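Local coordinates for protein DHC, diheme cytochrome c (Rhodobacter sphaeroides, PDB 2FWT) that carries two covalently attached c-type hemes and probably passes electrons to SHP, an oxygen-binding heme protein of the same bacterium, at residues R28-L33 / S57-N62; A35-P38 / D44-L47; R93-E98 / A115-A120. All coordinates share one frame; numbering follows the deposited sequence.

Contact 1 of 3, residues R28-L33 / S57-N62. With HEC (heme c), chain C.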
loop_
_atom_site.group_PDB
_atom_site.type_symbol
_atom_site.label_atom_id
_atom_site.label_comp_id
_atom_site.label_asym_id
_atom_site.label_seq_id
_atom_site.Cartn_x
_atom_site.Cartn_y
_atom_site.Cartn_z
ATOM N N ARG A 28 4.449 9.879 7.004
ATOM C CA ARG A 28 3.235 10.650 7.296
ATOM C C ARG A 28 1.974 10.077 6.653
ATOM O O ARG A 28 0.888 10.212 7.196
ATOM C CB ARG A 28 3.408 12.091 6.875
ATOM C CG ARG A 28 3.486 12.324 5.385
ATOM C CD ARG A 28 4.017 13.746 5.149
ATOM N NE ARG A 28 4.119 14.025 3.730
ATOM C CZ ARG A 28 5.153 13.683 2.949
ATOM N NH1 ARG A 28 6.212 13.068 3.437
ATOM N NH2 ARG A 28 5.107 13.971 1.660
ATOM N N SER A 29 2.143 9.425 5.501
ATOM C CA SER A 29 1.063 8.766 4.773
ATOM C C SER A 29 0.613 7.494 5.498
ATOM O O SER A 29 -0.576 7.267 5.681
ATOM C CB SER A 29 1.481 8.448 3.339
ATOM O OG SER A 29 1.695 9.642 2.568
ATOM N N TRP A 30 1.555 6.662 5.932
ATOM C CA TRP A 30 1.184 5.505 6.743
ATOM C C TRP A 30 0.469 5.918 8.027
ATOM O O TRP A 30 -0.537 5.313 8.403
ATOM C CB TRP A 30 2.390 4.656 7.055
ATOM C CG TRP A 30 3.003 3.934 5.877
ATOM C CD1 TRP A 30 4.284 4.016 5.468
ATOM C CD2 TRP A 30 2.361 3.010 4.997
ATOM N NE1 TRP A 30 4.481 3.235 4.408
ATOM C CE2 TRP A 30 3.327 2.578 4.095
ATOM C CE3 TRP A 30 1.048 2.504 4.889
ATOM C CZ2 TRP A 30 3.056 1.653 3.084
ATOM C CZ3 TRP A 30 0.773 1.563 3.891
ATOM C CH2 TRP A 30 1.768 1.143 3.011
ATOM N N THR A 31 0.953 6.950 8.695
ATOM C CA THR A 31 0.306 7.414 9.934
ATOM C C THR A 31 -1.133 7.885 9.640
ATOM O O THR A 31 -2.081 7.593 10.384
ATOM C CB THR A 31 1.151 8.512 10.606
ATOM O OG1 THR A 31 2.342 7.918 11.124
ATOM C CG2 THR A 31 0.390 9.209 11.705
ATOM N N ALA A 32 -1.295 8.610 8.549
ATOM C CA ALA A 32 -2.610 9.089 8.172
ATOM C C ALA A 32 -3.572 7.945 7.904
ATOM O O ALA A 32 -4.746 7.979 8.323
ATOM C CB ALA A 32 -2.494 9.982 6.965
ATOM N N LEU A 33 -3.111 6.962 7.145
ATOM C CA LEU A 33 -3.928 5.804 6.838
ATOM C C LEU A 33 -4.273 5.022 8.118
ATOM O O LEU A 33 -5.438 4.641 8.353
ATOM C CB LEU A 33 -3.223 4.881 5.846
ATOM C CG LEU A 33 -3.281 5.174 4.355
ATOM C CD1 LEU A 33 -2.348 4.238 3.609
ATOM C CD2 LEU A 33 -4.710 5.025 3.816
ATOM N N SER A 57 3.955 1.351 13.626
ATOM C CA SER A 57 5.371 1.493 13.955
ATOM C C SER A 57 6.269 0.833 12.890
ATOM O O SER A 57 7.279 1.407 12.477
ATOM C CB SER A 57 5.657 0.940 15.363
ATOM O OG SER A 57 7.079 0.854 15.566
ATOM N N TYR A 58 5.885 -0.356 12.421
ATOM C CA TYR A 58 6.635 -1.056 11.397
ATOM C C TYR A 58 6.624 -0.260 10.089
ATOM O O TYR A 58 7.677 -0.077 9.461
ATOM C CB TYR A 58 6.076 -2.484 11.185
ATOM C CG TYR A 58 6.547 -3.117 9.898
ATOM C CD1 TYR A 58 7.777 -3.728 9.822
ATOM C CD2 TYR A 58 5.758 -3.094 8.743
ATOM C CE1 TYR A 58 8.240 -4.255 8.631
ATOM C CE2 TYR A 58 6.213 -3.654 7.548
ATOM C CZ TYR A 58 7.442 -4.237 7.510
ATOM O OH TYR A 58 7.913 -4.791 6.352
ATOM N N LEU A 59 5.447 0.215 9.688
ATOM C CA LEU A 59 5.307 0.927 8.421
ATOM C C LEU A 59 6.127 2.205 8.443
ATOM O O LEU A 59 6.896 2.494 7.522
ATOM C CB LEU A 59 3.847 1.177 8.101
ATOM C CG LEU A 59 2.989 -0.055 7.808
ATOM C CD1 LEU A 59 1.499 0.318 7.821
ATOM C CD2 LEU A 59 3.367 -0.677 6.500
ATOM N N VAL A 60 6.022 2.952 9.535
ATOM C CA VAL A 60 6.770 4.187 9.695
ATOM C C VAL A 60 8.280 3.962 9.688
ATOM O O VAL A 60 9.023 4.688 9.007
ATOM C CB VAL A 60 6.298 4.931 10.974
ATOM C CG1 VAL A 60 7.234 6.074 11.383
ATOM C CG2 VAL A 60 4.914 5.486 10.730
ATOM N N ALA A 61 8.734 2.948 10.424
ATOM C CA ALA A 61 10.164 2.659 10.541
ATOM C C ALA A 61 10.772 2.222 9.224
ATOM O O ALA A 61 11.983 2.365 9.046
ATOM C CB ALA A 61 10.407 1.557 11.599
ATOM N N ASN A 62 9.941 1.701 8.321
ATOM C CA ASN A 62 10.371 1.194 7.040
ATOM C C ASN A 62 9.851 1.967 5.835
ATOM O O ASN A 62 9.957 1.515 4.702
ATOM C CB ASN A 62 10.022 -0.289 6.968
ATOM C CG ASN A 62 10.806 -1.088 7.952
ATOM O OD1 ASN A 62 11.968 -1.347 7.694
ATOM N ND2 ASN A 62 10.218 -1.441 9.113
HETATM FE FE HEC C . -6.339 -1.177 2.360
HETATM C CHA HEC C . -6.452 0.635 -0.493
HETATM C CHB HEC C . -3.169 -0.009 2.984
HETATM C CHC HEC C . -6.169 -3.085 5.157
HETATM C CHD HEC C . -9.539 -2.231 1.850
HETATM N NA HEC C . -5.042 0.043 1.423
HETATM C C1A HEC C . -5.294 0.709 0.237
HETATM C C2A HEC C . -4.163 1.508 -0.132
HETATM C C3A HEC C . -3.236 1.322 0.831
HETATM C C4A HEC C . -3.774 0.397 1.816
HETATM C CMA HEC C . -1.852 1.938 0.902
HETATM C CAA HEC C . -4.070 2.374 -1.393
HETATM C CBA HEC C . -3.709 1.566 -2.638
HETATM C CGA HEC C . -3.371 2.511 -3.775
HETATM O O1A HEC C . -2.218 2.985 -3.823
HETATM O O2A HEC C . -4.248 2.785 -4.636
HETATM N NB HEC C . -4.936 -1.493 3.796
HETATM C C1B HEC C . -3.723 -0.855 3.917
HETATM C C2B HEC C . -3.113 -1.243 5.168
HETATM C C3B HEC C . -3.967 -2.092 5.777
HETATM C C4B HEC C . -5.091 -2.308 4.888
HETATM C CMB HEC C . -1.774 -0.647 5.654
HETATM C CAB HEC C . -3.844 -2.776 7.156
HETATM C CBB HEC C . -3.917 -1.912 8.226
HETATM N NC HEC C . -7.616 -2.429 3.301
HETATM C C1C HEC C . -7.340 -3.137 4.452
HETATM C C2C HEC C . -8.463 -3.980 4.767
HETATM C C3C HEC C . -9.417 -3.741 3.864
HETATM C C4C HEC C . -8.885 -2.769 2.923
HETATM C CMC HEC C . -8.522 -4.928 5.974
HETATM C CAC HEC C . -10.838 -4.369 3.804
HETATM C CBC HEC C . -11.648 -4.298 4.905
HETATM N ND HEC C . -7.723 -0.840 0.964
HETATM C C1D HEC C . -9.021 -1.353 0.954
HETATM C C2D HEC C . -9.747 -0.833 -0.183
HETATM C C3D HEC C . -8.804 0.061 -0.925
HETATM C C4D HEC C . -7.572 -0.007 -0.147
HETATM C CMD HEC C . -11.182 -1.080 -0.546
HETATM C CAD HEC C . -9.132 0.835 -2.196
HETATM C CBD HEC C . -8.798 -0.047 -3.406
HETATM C CGD HEC C . -9.173 0.618 -4.708
HETATM O O1D HEC C . -9.384 1.856 -4.698
HETATM O O2D HEC C . -9.243 -0.110 -5.749
#

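Contact 2 of 3, residues A35-P38 / D44-L47. With HEC (heme c), chain C.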
loop_
_atom_site.group_PDB
_atom_site.type_symbol
_atom_site.label_atom_id
_atom_site.label_comp_id
_atom_site.label_asym_id
_atom_site.label_seq_id
_atom_site.Cartn_x
_atom_site.Cartn_y
_atom_site.Cartn_z
ATOM N N ALA A 35 -4.556 6.018 11.049
ATOM C CA ALA A 35 -5.389 6.819 11.911
ATOM C C ALA A 35 -6.869 6.795 11.555
ATOM O O ALA A 35 -7.698 7.288 12.340
ATOM C CB ALA A 35 -4.902 8.230 11.912
ATOM N N ASP A 36 -7.238 6.281 10.386
ATOM C CA ASP A 36 -8.653 6.351 9.994
ATOM C C ASP A 36 -9.039 5.068 9.309
ATOM O O ASP A 36 -9.750 5.084 8.297
ATOM C CB ASP A 36 -8.878 7.584 9.081
ATOM C CG ASP A 36 -10.344 8.006 8.959
ATOM O OD1 ASP A 36 -11.198 7.634 9.808
ATOM O OD2 ASP A 36 -10.629 8.746 7.980
ATOM N N LEU A 37 -8.642 3.945 9.894
ATOM C CA LEU A 37 -8.995 2.658 9.326
ATOM C C LEU A 37 -10.514 2.386 9.261
ATOM O O LEU A 37 -10.946 1.623 8.423
ATOM C CB LEU A 37 -8.285 1.527 10.047
ATOM C CG LEU A 37 -6.772 1.509 9.827
ATOM C CD1 LEU A 37 -6.135 0.444 10.712
ATOM C CD2 LEU A 37 -6.470 1.277 8.320
ATOM N N PRO A 38 -11.315 2.971 10.172
ATOM C CA PRO A 38 -12.778 2.798 10.008
ATOM C C PRO A 38 -13.357 3.366 8.721
ATOM O O PRO A 38 -14.462 2.957 8.291
ATOM C CB PRO A 38 -13.357 3.551 11.221
ATOM C CG PRO A 38 -12.286 3.427 12.263
ATOM C CD PRO A 38 -11.014 3.692 11.413
ATOM N N ASP A 44 -14.471 -0.573 6.285
ATOM C CA ASP A 44 -14.040 -0.568 7.668
ATOM C C ASP A 44 -12.898 -1.555 7.869
ATOM O O ASP A 44 -13.111 -2.771 8.026
ATOM C CB ASP A 44 -15.217 -0.886 8.601
ATOM C CG ASP A 44 -14.811 -0.906 10.079
ATOM O OD1 ASP A 44 -13.620 -0.718 10.390
ATOM O OD2 ASP A 44 -15.698 -1.126 10.934
ATOM N N ALA A 45 -11.681 -1.025 7.902
ATOM C CA ALA A 45 -10.471 -1.836 8.091
ATOM C C ALA A 45 -9.940 -1.782 9.530
ATOM O O ALA A 45 -8.808 -2.177 9.800
ATOM C CB ALA A 45 -9.396 -1.399 7.132
ATOM N N SER A 46 -10.767 -1.318 10.453
ATOM C CA SER A 46 -10.312 -1.048 11.819
ATOM C C SER A 46 -9.796 -2.295 12.543
ATOM O O SER A 46 -10.152 -3.425 12.196
ATOM C CB SER A 46 -11.407 -0.315 12.599
ATOM O OG SER A 46 -12.557 -1.137 12.706
ATOM N N LEU A 47 -8.888 -2.049 13.499
ATOM C CA LEU A 47 -8.136 -3.037 14.229
ATOM C C LEU A 47 -8.169 -2.635 15.693
ATOM O O LEU A 47 -8.466 -1.494 16.031
ATOM C CB LEU A 47 -6.643 -2.929 13.853
ATOM C CG LEU A 47 -6.247 -3.092 12.416
ATOM C CD1 LEU A 47 -4.806 -2.692 12.290
ATOM C CD2 LEU A 47 -6.479 -4.517 12.043
HETATM FE FE HEC C . -6.339 -1.177 2.360
HETATM C CHA HEC C . -6.452 0.635 -0.493
HETATM C CHB HEC C . -3.169 -0.009 2.984
HETATM C CHC HEC C . -6.169 -3.085 5.157
HETATM C CHD HEC C . -9.539 -2.231 1.850
HETATM N NA HEC C . -5.042 0.043 1.423
HETATM C C1A HEC C . -5.294 0.709 0.237
HETATM C C2A HEC C . -4.163 1.508 -0.132
HETATM C C3A HEC C . -3.236 1.322 0.831
HETATM C C4A HEC C . -3.774 0.397 1.816
HETATM C CMA HEC C . -1.852 1.938 0.902
HETATM C CAA HEC C . -4.070 2.374 -1.393
HETATM C CBA HEC C . -3.709 1.566 -2.638
HETATM C CGA HEC C . -3.371 2.511 -3.775
HETATM O O1A HEC C . -2.218 2.985 -3.823
HETATM O O2A HEC C . -4.248 2.785 -4.636
HETATM N NB HEC C . -4.936 -1.493 3.796
HETATM C C1B HEC C . -3.723 -0.855 3.917
HETATM C C2B HEC C . -3.113 -1.243 5.168
HETATM C C3B HEC C . -3.967 -2.092 5.777
HETATM C C4B HEC C . -5.091 -2.308 4.888
HETATM C CMB HEC C . -1.774 -0.647 5.654
HETATM C CAB HEC C . -3.844 -2.776 7.156
HETATM C CBB HEC C . -3.917 -1.912 8.226
HETATM N NC HEC C . -7.616 -2.429 3.301
HETATM C C1C HEC C . -7.340 -3.137 4.452
HETATM C C2C HEC C . -8.463 -3.980 4.767
HETATM C C3C HEC C . -9.417 -3.741 3.864
HETATM C C4C HEC C . -8.885 -2.769 2.923
HETATM C CMC HEC C . -8.522 -4.928 5.974
HETATM C CAC HEC C . -10.838 -4.369 3.804
HETATM C CBC HEC C . -11.648 -4.298 4.905
HETATM N ND HEC C . -7.723 -0.840 0.964
HETATM C C1D HEC C . -9.021 -1.353 0.954
HETATM C C2D HEC C . -9.747 -0.833 -0.183
HETATM C C3D HEC C . -8.804 0.061 -0.925
HETATM C C4D HEC C . -7.572 -0.007 -0.147
HETATM C CMD HEC C . -11.182 -1.080 -0.546
HETATM C CAD HEC C . -9.132 0.835 -2.196
HETATM C CBD HEC C . -8.798 -0.047 -3.406
HETATM C CGD HEC C . -9.173 0.618 -4.708
HETATM O O1D HEC C . -9.384 1.856 -4.698
HETATM O O2D HEC C . -9.243 -0.110 -5.749
#

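Contact 3 of 3, residues R93-E98 / A115-A120. With HEC (heme c), chain B.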
loop_
_atom_site.group_PDB
_atom_site.type_symbol
_atom_site.label_atom_id
_atom_site.label_comp_id
_atom_site.label_asym_id
_atom_site.label_seq_id
_atom_site.Cartn_x
_atom_site.Cartn_y
_atom_site.Cartn_z
ATOM N N ARG A 93 3.326 9.106 -13.458
ATOM C CA ARG A 93 4.196 9.385 -14.594
ATOM C C ARG A 93 4.545 8.092 -15.336
ATOM O O ARG A 93 4.439 8.017 -16.555
ATOM C CB ARG A 93 5.454 10.128 -14.086
ATOM C CG ARG A 93 6.534 10.355 -15.071
ATOM C CD ARG A 93 7.606 11.306 -14.496
ATOM N NE ARG A 93 8.556 10.672 -13.555
ATOM C CZ ARG A 93 8.642 10.895 -12.232
ATOM N NH1 ARG A 93 7.816 11.720 -11.594
ATOM N NH2 ARG A 93 9.572 10.266 -11.519
ATOM N N LYS A 94 4.958 7.071 -14.602
ATOM C CA LYS A 94 5.372 5.811 -15.215
ATOM C C LYS A 94 4.209 5.013 -15.808
ATOM O O LYS A 94 4.292 4.486 -16.919
ATOM C CB LYS A 94 6.182 4.983 -14.207
ATOM C CG LYS A 94 7.490 5.631 -13.784
ATOM C CD LYS A 94 8.471 5.877 -14.900
ATOM C CE LYS A 94 9.821 6.355 -14.356
ATOM N NZ LYS A 94 10.902 6.506 -15.397
ATOM N N HIS A 95 3.082 4.961 -15.123
ATOM C CA HIS A 95 1.988 4.165 -15.612
ATOM C C HIS A 95 1.236 4.841 -16.764
ATOM O O HIS A 95 0.584 4.165 -17.554
ATOM C CB HIS A 95 1.050 3.780 -14.448
ATOM C CG HIS A 95 1.639 2.737 -13.522
ATOM N ND1 HIS A 95 2.409 3.062 -12.420
ATOM C CD2 HIS A 95 1.617 1.378 -13.572
ATOM C CE1 HIS A 95 2.799 1.942 -11.818
ATOM N NE2 HIS A 95 2.364 0.899 -12.513
ATOM N N ALA A 96 1.339 6.165 -16.881
ATOM C CA ALA A 96 0.654 6.893 -17.957
ATOM C C ALA A 96 1.133 6.409 -19.331
ATOM O O ALA A 96 0.345 6.290 -20.265
ATOM C CB ALA A 96 0.893 8.355 -17.834
ATOM N N ASP A 97 2.417 6.088 -19.406
ATOM C CA ASP A 97 3.059 5.570 -20.636
ATOM C C ASP A 97 2.756 4.111 -20.964
ATOM O O ASP A 97 2.752 3.691 -22.144
ATOM C CB ASP A 97 4.600 5.650 -20.480
ATOM C CG ASP A 97 5.159 6.952 -20.891
ATOM O OD1 ASP A 97 4.394 7.777 -21.395
ATOM O OD2 ASP A 97 6.390 7.159 -20.707
ATOM N N GLU A 98 2.535 3.335 -19.913
ATOM C CA GLU A 98 2.622 1.888 -19.988
ATOM C C GLU A 98 1.291 1.169 -19.874
ATOM O O GLU A 98 1.207 0.008 -20.207
ATOM C CB GLU A 98 3.564 1.393 -18.891
ATOM C CG GLU A 98 5.006 1.832 -19.103
ATOM C CD GLU A 98 5.693 1.148 -20.253
ATOM O OE1 GLU A 98 5.210 0.123 -20.760
ATOM O OE2 GLU A 98 6.763 1.631 -20.635
ATOM N N ALA A 115 -2.685 -7.759 -10.598
ATOM C CA ALA A 115 -3.419 -7.974 -11.857
ATOM C C ALA A 115 -2.529 -7.746 -13.078
ATOM O O ALA A 115 -2.784 -8.273 -14.182
ATOM C CB ALA A 115 -4.585 -7.073 -11.915
ATOM N N CYS A 116 -1.464 -6.978 -12.866
ATOM C CA CYS A 116 -0.523 -6.662 -13.922
ATOM C C CYS A 116 0.887 -7.101 -13.654
ATOM O O CYS A 116 1.627 -7.359 -14.607
ATOM C CB CYS A 116 -0.531 -5.174 -14.168
ATOM S SG CYS A 116 -2.144 -4.618 -14.706
ATOM N N HIS A 117 1.288 -7.133 -12.390
ATOM C CA HIS A 117 2.653 -7.465 -12.006
ATOM C C HIS A 117 2.685 -8.865 -11.396
ATOM O O HIS A 117 2.306 -9.069 -10.246
ATOM C CB HIS A 117 3.206 -6.436 -11.005
ATOM C CG HIS A 117 3.381 -5.057 -11.567
ATOM N ND1 HIS A 117 4.430 -4.735 -12.396
ATOM C CD2 HIS A 117 2.682 -3.901 -11.379
ATOM C CE1 HIS A 117 4.342 -3.449 -12.732
ATOM N NE2 HIS A 117 3.307 -2.909 -12.110
ATOM N N THR A 118 3.164 -9.832 -12.152
ATOM C CA THR A 118 3.035 -11.229 -11.684
ATOM C C THR A 118 3.907 -11.493 -10.438
ATOM O O THR A 118 3.593 -12.370 -9.591
ATOM C CB THR A 118 3.322 -12.234 -12.821
ATOM O OG1 THR A 118 4.604 -11.964 -13.377
ATOM C CG2 THR A 118 2.303 -12.120 -13.919
ATOM N N GLY A 119 4.979 -10.741 -10.287
ATOM C CA GLY A 119 5.831 -10.897 -9.120
ATOM C C GLY A 119 5.600 -9.885 -8.010
ATOM O O GLY A 119 6.453 -9.725 -7.146
ATOM N N ALA A 120 4.462 -9.184 -8.037
ATOM C CA ALA A 120 4.140 -8.168 -7.018
ATOM C C ALA A 120 4.323 -8.692 -5.591
ATOM O O ALA A 120 4.963 -8.056 -4.791
ATOM C CB ALA A 120 2.728 -7.665 -7.196
HETATM FE FE HEC B . 2.797 -1.007 -12.235
HETATM C CHA HEC B . 5.579 -0.270 -14.032
HETATM C CHB HEC B . 4.522 -0.626 -9.323
HETATM C CHC HEC B . -0.091 -1.378 -10.459
HETATM C CHD HEC B . 1.180 -1.972 -15.067
HETATM N NA HEC B . 4.691 -0.528 -11.768
HETATM C C1A HEC B . 5.693 -0.218 -12.659
HETATM C C2A HEC B . 6.873 0.103 -11.932
HETATM C C3A HEC B . 6.592 -0.012 -10.621
HETATM C C4A HEC B . 5.210 -0.411 -10.492
HETATM C CMA HEC B . 7.589 0.216 -9.474
HETATM C CAA HEC B . 8.237 0.517 -12.539
HETATM C CBA HEC B . 8.298 2.036 -12.515
HETATM C CGA HEC B . 9.551 2.581 -13.208
HETATM O O1A HEC B . 10.374 3.208 -12.519
HETATM O O2A HEC B . 9.757 2.399 -14.431
HETATM N NB HEC B . 2.296 -1.008 -10.275
HETATM C C1B HEC B . 3.170 -0.826 -9.211
HETATM C C2B HEC B . 2.436 -0.874 -7.976
HETATM C C3B HEC B . 1.147 -1.078 -8.280
HETATM C C4B HEC B . 1.054 -1.170 -9.732
HETATM C CMB HEC B . 3.099 -0.687 -6.604
HETATM C CAB HEC B . -0.072 -1.142 -7.330
HETATM C CBB HEC B . -0.247 -0.146 -6.377
HETATM N NC HEC B . 0.917 -1.581 -12.700
HETATM C C1C HEC B . -0.145 -1.639 -11.805
HETATM C C2C HEC B . -1.327 -2.039 -12.545
HETATM C C3C HEC B . -1.003 -2.208 -13.835
HETATM C C4C HEC B . 0.422 -1.933 -13.935
HETATM C CMC HEC B . -2.688 -2.217 -11.887
HETATM C CAC HEC B . -1.930 -2.609 -15.008
HETATM C CBC HEC B . -3.194 -2.085 -15.133
HETATM N ND HEC B . 3.276 -1.099 -14.168
HETATM C C1D HEC B . 2.461 -1.580 -15.180
HETATM C C2D HEC B . 3.209 -1.646 -16.433
HETATM C C3D HEC B . 4.569 -1.127 -16.135
HETATM C C4D HEC B . 4.523 -0.799 -14.716
HETATM C CMD HEC B . 2.698 -2.131 -17.786
HETATM C CAD HEC B . 5.764 -0.974 -17.110
HETATM C CBD HEC B . 6.677 -2.204 -17.025
HETATM C CGD HEC B . 8.107 -1.890 -17.482
HETATM O O1D HEC B . 8.432 -0.817 -18.083
HETATM O O2D HEC B . 8.998 -2.731 -17.216
#

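Contact 1 of 3, residues R28-L33 / S57-N62
Trp-30 lays one face of its indole against Leu-59, and this pair carries most of the contact. Starting at the root, Trp-30 CB already sits against Leu-59 CB. One atom further on, Trp-30 CG makes the indole's closest approach to Leu-59, 3.6 Å from Leu-59 CB, and that methylene stands almost squarely over the five-membered ring in a CH-pi contact, 18° off the ring normal. CG anti to the carbonyl carbon (chi1 -68°) carries the indole beside the backbone N, where it crosses the leucine at about a right angle. CE3 of Trp-30 then meets Leu-59 CD1 at 3.7 Å, while Leu-59 CD2 lies over the ring centre, 3.9 Å above the indole plane. NE1 turns elsewhere and is hydrogen-bonded to the carbonyl oxygen of Ala-22. At the tip, Trp-30 CZ3 reaches the heme methyl CMB at 3.8 Å, with Leu-33 CD1 beside it on methyl CMA at 3.6 Å. Toward the outer side, Val-60 CG2 touches Thr-31 OG1 at 3.6 Å, a hydroxyl whose main polar partner is Glu-56. Helices 27-34 and 49-61 meet mainly through the indole, helped by Leu-59 on Met-34 and Val-60 on Ala-27, and the first of the two helices presents Trp-30 and Leu-33 to the edge of the heme.

Contact 2 of 3, residues A35-P38 / D44-L47
Ala-45 meets both the heme and Leu-37: its CB packs 3.6 Å from the heme pyrrole carbon C2C, and its backbone N gives a hydrogen bond to Leu-37 O at 2.8 Å. That bond is moderately bent, 150° at the hydrogen, and the donor stands above the carbonyl plane, not on a lone pair. The Leu-37 side chain adds apolar contacts. With CG anti to the carbonyl carbon (chi1 -68°), its two methyls divide the work: CD2 lies 4.1 Å from Ala-45 CB and about as far from the heme carbon CBB, while CD1 meets Leu-47 CD1 at 3.8 Å. Cut back to an alanine, this position loses both methyl contacts and is likely to open a gap beside Ala-45, Leu-47 and heme CBB, though the backbone bond and the proline-serine contact further out could remain.

This is a closed loop between helices 27-34 and 49-61, and between its two ends the chain carries His-40, an axial ligand of this heme's iron. The second end is itself shaped by an Asx turn: Asp-44 OD1 accepts the backbone N of Ser-46 at 2.9 Å, met nearly head-on. The same oxygen takes the Ser-46 hydroxyl on its syn lone pair at 2.6 Å, and two donors on one carboxylate oxygen would tend to favour its charged form. Further out, Pro-38 CG rests 3.9 Å from Ser-46 CB, so the proline ring covers the base of the serine as the loop meets solvent. On the first end, Asp-36 OD1 is hydrogen-bonded to Asn-39 ND2, just ahead of the ligating histidine.

Contact 3 of 3, residues R93-E98 / A115-A120
The bis-histidine iron site of the second heme joins these segments: His-95, from helix 89-98, and His-117 bind the iron from its two opposite sides. Each NE2 stands 2.0 Å from the heme iron, and the nitrogen-iron-nitrogen line is nearly straight. His-95 NE2 and His-117 NE2 consequently face each other at 3.9 Å through the metal, each near the plane of the other's ring. The two imidazole planes are turned almost perpendicular to one another, and with both axial positions filled the iron is six-coordinate.

A second shell surrounds the ligands. His-95 ND1 is hydrogen-bonded to the carbonyl oxygen of Phe-91, one helical turn earlier, which limits rotation of the ring and would probably make the imidazole a somewhat stronger donor; the Phe-91 ring also stacks on it. His-117 has Phe-125 against it edge to face.

His-117 closes the CXXCH heme-attachment motif characteristic of c-type cytochromes, whose cysteines here are Cys-113 and Cys-116. Cys-116 SG is joined through a thioether to CAC, a carbon of a former heme vinyl group, anchoring the porphyrin next to its ligand. Beyond the motif the chain folds into a type I turn, with Ala-120 N bonded to His-117 O at 3.1 Å.

Across the heme, the same helix also runs past the propionates, touching them through carbon atoms. Lys-94, bent at chi2 (-61°), runs its aliphatic chain along one propionate, bringing CE to 3.7 Å from heme O1A. Glu-98, bent the same way at chi2 (-71°), lays CG 3.5 Å from CAD, the first carbon of the other propionate.

How the contacts relate
Contacts 1 and 2 serve one heme and contact 3 the other. Along the chain, contact 2 lies wholly between the two segments of contact 1: helix 27-34 leads directly into 35-38, the loop returns through 44-47, and helix 49-61 follows. Their centres are about 14 Å apart, and the segments adjoin in sequence without otherwise touching. Contact 3 comes later, using helix 89-98 and the loop after helix 101-107. It lies across the chain's centre, about 24 Å from contact 1 and about 28 Å from contact 2 between centres. With no strands, the fold holds its two hemes by short helices and loops in one small chain, consistent with electron transfer between them.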